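Local coordinates for putative TOXIN related protein (Parabacteroides distasonis ATCC 8503, PDB 3K0Y), which is of unknown function but is named as a putative toxin-related protein and pairs a NigD-like OB domain with a C-terminal beta-sandwich domain, at residues N97-I108 with E151-D159. Numbering follows the deposited sequence.
Sequences NDSIYGTDPVSI and EFRHNAYDD
R153 runs from strand 151-155 back along helix 97-101, from Y101 at its last residue to N97 and D98 at its first turn. Its CB packs 3.7 Å from Y101 CB, and CG and CD continue along that same carbon. A bend at chi2 (-88°) then turns the chain so that the guanidinium lies between two acids. NE and NH2 both hold E151 OE1, approaching from one face of the carboxylate. On the helix side NH1 gives a nearly straight bond to D98 OD1 (2.8 Å, 165°), using that oxygen's anti lone pair, and a second bond to G102 O (3.1 Å). NH2 adds a weak bond to the same D98 oxygen. N97 CB covers one guanidinium face. Such a network fixes the group's rotation and probably offsets its charge.

G102, with positive phi, ends the helix close against N155, whose ND2 reaches back to I100 O (3.1 Å) from above the carbonyl plane. D104 binds the strand's end three times: its N meets H154 O, its O receives H154 ND1 (2.8 Å) in the ring plane, and OD2 takes A156 N (2.7 Å). V106 CG2 meets the F152 ring edge.

Helix and loop lie against strand 149-155 of the four-stranded sheet, beside strand 135-139; I108 and F152 reach I122 in the other sheet.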
loop_
_atom_site.group_PDB
_atom_site.type_symbol
_atom_site.label_atom_id
_atom_site.label_comp_id
_atom_site.label_asym_id
_atom_site.label_seq_id
_atom_site.Cartn_x
_atom_site.Cartn_y
_atom_site.Cartn_z
ATOM N N ASN A 97 7.625 3.986 19.654
ATOM C CA ASN A 97 6.700 3.644 18.566
ATOM C C ASN A 97 5.272 4.076 18.809
ATOM O O ASN A 97 4.661 4.656 17.923
ATOM C CB ASN A 97 6.717 2.137 18.247
ATOM C CG ASN A 97 7.891 1.752 17.376
ATOM O OD1 ASN A 97 8.576 2.624 16.782
ATOM N ND2 ASN A 97 8.125 0.455 17.265
ATOM N N ASP A 98 4.721 3.783 19.971
ATOM C CA ASP A 98 3.352 4.158 20.274
ATOM C C ASP A 98 3.152 5.634 20.196
ATOM O O ASP A 98 2.177 6.070 19.614
ATOM C CB ASP A 98 2.925 3.712 21.657
ATOM C CG ASP A 98 2.602 2.242 21.709
ATOM O OD1 ASP A 98 2.465 1.615 20.638
ATOM O OD2 ASP A 98 2.491 1.722 22.817
ATOM N N SER A 99 4.090 6.385 20.779
ATOM C CA SER A 99 4.030 7.825 20.808
ATOM C C SER A 99 4.221 8.491 19.443
ATOM O O SER A 99 3.563 9.478 19.160
ATOM C CB SER A 99 5.088 8.382 21.768
ATOM O OG SER A 99 5.075 9.778 21.596
ATOM N N ILE A 100 5.150 7.995 18.631
ATOM C CA ILE A 100 5.407 8.579 17.348
ATOM C C ILE A 100 4.377 8.063 16.308
ATOM O O ILE A 100 3.767 8.862 15.572
ATOM C CB ILE A 100 6.825 8.294 16.887
ATOM C CG1 ILE A 100 7.835 9.153 17.682
ATOM C CG2 ILE A 100 6.974 8.566 15.377
ATOM C CD1 ILE A 100 9.230 8.490 17.825
ATOM N N TYR A 101 4.155 6.748 16.283
ATOM C CA TYR A 101 3.364 6.155 15.233
ATOM C C TYR A 101 1.898 6.023 15.552
ATOM O O TYR A 101 1.106 5.872 14.635
ATOM C CB TYR A 101 3.953 4.828 14.776
ATOM C CG TYR A 101 5.290 5.005 14.130
ATOM C CD1 TYR A 101 5.420 5.791 13.001
ATOM C CD2 TYR A 101 6.430 4.388 14.643
ATOM C CE1 TYR A 101 6.621 5.946 12.394
ATOM C CE2 TYR A 101 7.660 4.530 14.015
ATOM C CZ TYR A 101 7.747 5.315 12.904
ATOM O OH TYR A 101 8.931 5.508 12.253
ATOM N N GLY A 102 1.533 6.094 16.825
ATOM C CA GLY A 102 0.126 6.218 17.228
ATOM C C GLY A 102 -0.511 4.892 17.606
ATOM O O GLY A 102 -0.006 3.840 17.284
ATOM N N THR A 103 -1.622 4.953 18.320
ATOM C CA THR A 103 -2.330 3.769 18.770
ATOM C C THR A 103 -3.824 3.946 18.500
ATOM O O THR A 103 -4.680 3.244 19.088
ATOM C CB THR A 103 -2.092 3.527 20.267
ATOM O OG1 THR A 103 -2.328 4.742 20.956
ATOM C CG2 THR A 103 -0.663 3.097 20.520
ATOM N N ASP A 104 -4.127 4.857 17.586
ATOM C CA ASP A 104 -5.494 5.222 17.319
ATOM C C ASP A 104 -6.127 4.126 16.452
ATOM O O ASP A 104 -5.669 3.871 15.347
ATOM C CB ASP A 104 -5.537 6.572 16.627
ATOM C CG ASP A 104 -5.201 7.707 17.576
ATOM O OD1 ASP A 104 -5.818 7.771 18.654
ATOM O OD2 ASP A 104 -4.331 8.528 17.237
ATOM N N PRO A 105 -7.196 3.502 16.949
ATOM C CA PRO A 105 -7.726 2.365 16.231
ATOM C C PRO A 105 -8.242 2.656 14.823
ATOM O O PRO A 105 -8.602 3.774 14.476
ATOM C CB PRO A 105 -8.830 1.831 17.172
ATOM C CG PRO A 105 -9.253 3.031 17.953
ATOM C CD PRO A 105 -7.962 3.780 18.178
ATOM N N VAL A 106 -8.210 1.622 14.005
ATOM C CA VAL A 106 -8.799 1.627 12.675
ATOM C C VAL A 106 -9.645 0.365 12.487
ATOM O O VAL A 106 -9.591 -0.594 13.287
ATOM C CB VAL A 106 -7.709 1.645 11.588
ATOM C CG1 VAL A 106 -6.716 2.892 11.761
ATOM C CG2 VAL A 106 -6.955 0.321 11.572
ATOM N N SER A 107 -10.355 0.356 11.370
ATOM C CA SER A 107 -11.146 -0.775 10.915
ATOM C C SER A 107 -10.584 -1.306 9.568
ATOM O O SER A 107 -10.480 -0.544 8.605
ATOM C CB SER A 107 -12.545 -0.225 10.695
ATOM O OG SER A 107 -13.427 -1.231 10.362
ATOM N N ILE A 108 -10.167 -2.567 9.505
ATOM C CA ILE A 108 -9.802 -3.192 8.237
ATOM C C ILE A 108 -10.567 -4.537 8.062
ATOM O O ILE A 108 -10.434 -5.420 8.860
ATOM C CB ILE A 108 -8.301 -3.456 8.154
ATOM C CG1 ILE A 108 -7.461 -2.178 8.439
ATOM C CG2 ILE A 108 -7.912 -3.960 6.788
ATOM C CD1 ILE A 108 -5.959 -2.465 8.569
ATOM N N GLU A 151 3.644 -4.014 11.664
ATOM C CA GLU A 151 2.552 -3.344 12.341
ATOM C C GLU A 151 2.085 -2.150 11.503
ATOM O O GLU A 151 2.888 -1.310 11.100
ATOM C CB GLU A 151 2.978 -2.812 13.699
ATOM C CG GLU A 151 3.391 -3.801 14.668
ATOM C CD GLU A 151 3.883 -3.191 16.013
ATOM O OE1 GLU A 151 4.119 -1.966 16.123
ATOM O OE2 GLU A 151 4.022 -3.978 16.957
ATOM N N PHE A 152 0.793 -2.090 11.247
ATOM C CA PHE A 152 0.186 -0.986 10.592
ATOM C C PHE A 152 -0.205 -0.027 11.685
ATOM O O PHE A 152 -0.952 -0.359 12.573
ATOM C CB PHE A 152 -1.044 -1.420 9.792
ATOM C CG PHE A 152 -1.814 -0.274 9.203
ATOM C CD1 PHE A 152 -1.221 0.555 8.268
ATOM C CD2 PHE A 152 -3.096 -0.010 9.597
ATOM C CE1 PHE A 152 -1.917 1.623 7.730
ATOM C CE2 PHE A 152 -3.818 1.038 9.055
ATOM C CZ PHE A 152 -3.232 1.864 8.104
ATOM N N ARG A 153 0.296 1.187 11.594
ATOM C CA ARG A 153 0.152 2.176 12.634
ATOM C C ARG A 153 -0.596 3.419 12.125
ATOM O O ARG A 153 -0.442 3.827 10.951
ATOM C CB ARG A 153 1.558 2.537 13.089
ATOM C CG ARG A 153 2.285 1.387 13.731
ATOM C CD ARG A 153 1.939 1.444 15.147
ATOM N NE ARG A 153 2.755 0.605 15.991
ATOM C CZ ARG A 153 2.786 0.742 17.303
ATOM N NH1 ARG A 153 2.069 1.678 17.885
ATOM N NH2 ARG A 153 3.503 -0.081 18.025
ATOM N N HIS A 154 -1.435 3.979 13.009
ATOM C CA HIS A 154 -2.267 5.135 12.722
ATOM C C HIS A 154 -2.222 6.075 13.906
ATOM O O HIS A 154 -2.526 5.660 15.054
ATOM C CB HIS A 154 -3.683 4.677 12.404
ATOM C CG HIS A 154 -4.725 5.762 12.371
ATOM N ND1 HIS A 154 -5.787 5.770 13.240
ATOM C CD2 HIS A 154 -4.928 6.800 11.525
ATOM C CE1 HIS A 154 -6.574 6.799 12.971
ATOM N NE2 HIS A 154 -6.069 7.451 11.939
ATOM N N ASN A 155 -1.792 7.312 13.635
ATOM C CA ASN A 155 -1.859 8.396 14.631
ATOM C C ASN A 155 -2.806 9.483 14.157
ATOM O O ASN A 155 -2.528 10.139 13.172
ATOM C CB ASN A 155 -0.486 9.029 14.820
ATOM C CG ASN A 155 -0.303 9.653 16.190
ATOM O OD1 ASN A 155 -1.235 10.143 16.793
ATOM N ND2 ASN A 155 0.916 9.613 16.681
ATOM N N ALA A 156 -3.900 9.673 14.883
ATOM C CA ALA A 156 -4.893 10.745 14.655
ATOM C C ALA A 156 -4.580 12.061 15.402
ATOM O O ALA A 156 -5.289 13.074 15.211
ATOM C CB ALA A 156 -6.284 10.247 15.094
ATOM N N TYR A 157 -3.570 12.023 16.276
ATOM C CA TYR A 157 -3.177 13.173 17.136
ATOM C C TYR A 157 -4.409 13.735 17.860
ATOM O O TYR A 157 -5.115 12.999 18.526
ATOM C CB TYR A 157 -2.403 14.257 16.329
ATOM C CG TYR A 157 -1.154 13.725 15.643
ATOM C CD1 TYR A 157 0.012 13.454 16.371
ATOM C CD2 TYR A 157 -1.167 13.436 14.276
ATOM C CE1 TYR A 157 1.155 12.949 15.729
ATOM C CE2 TYR A 157 -0.044 12.893 13.619
ATOM C CZ TYR A 157 1.100 12.657 14.343
ATOM O OH TYR A 157 2.165 12.138 13.678
ATOM N N ASP A 158 -4.681 15.018 17.716
ATOM C CA ASP A 158 -5.832 15.645 18.390
ATOM C C ASP A 158 -7.045 15.830 17.478
ATOM O O ASP A 158 -7.918 16.601 17.797
ATOM C CB ASP A 158 -5.425 17.015 18.982
ATOM C CG ASP A 158 -4.895 17.987 17.935
ATOM O OD1 ASP A 158 -4.642 17.612 16.768
ATOM O OD2 ASP A 158 -4.707 19.157 18.281
ATOM N N ASP A 159 -7.085 15.142 16.335
ATOM C CA ASP A 159 -8.212 15.252 15.419
ATOM C C ASP A 159 -9.521 14.827 16.079
ATOM O O ASP A 159 -9.650 13.709 16.521
ATOM C CB ASP A 159 -8.007 14.399 14.172
ATOM C CG ASP A 159 -8.805 14.885 12.999
ATOM O OD1 ASP A 159 -9.059 16.127 12.880
ATOM O OD2 ASP A 159 -9.152 14.032 12.162
HETATM O O HOH W 1 4.143 11.479 15.117
HETATM O O HOH W 2 -4.115 10.628 19.163
#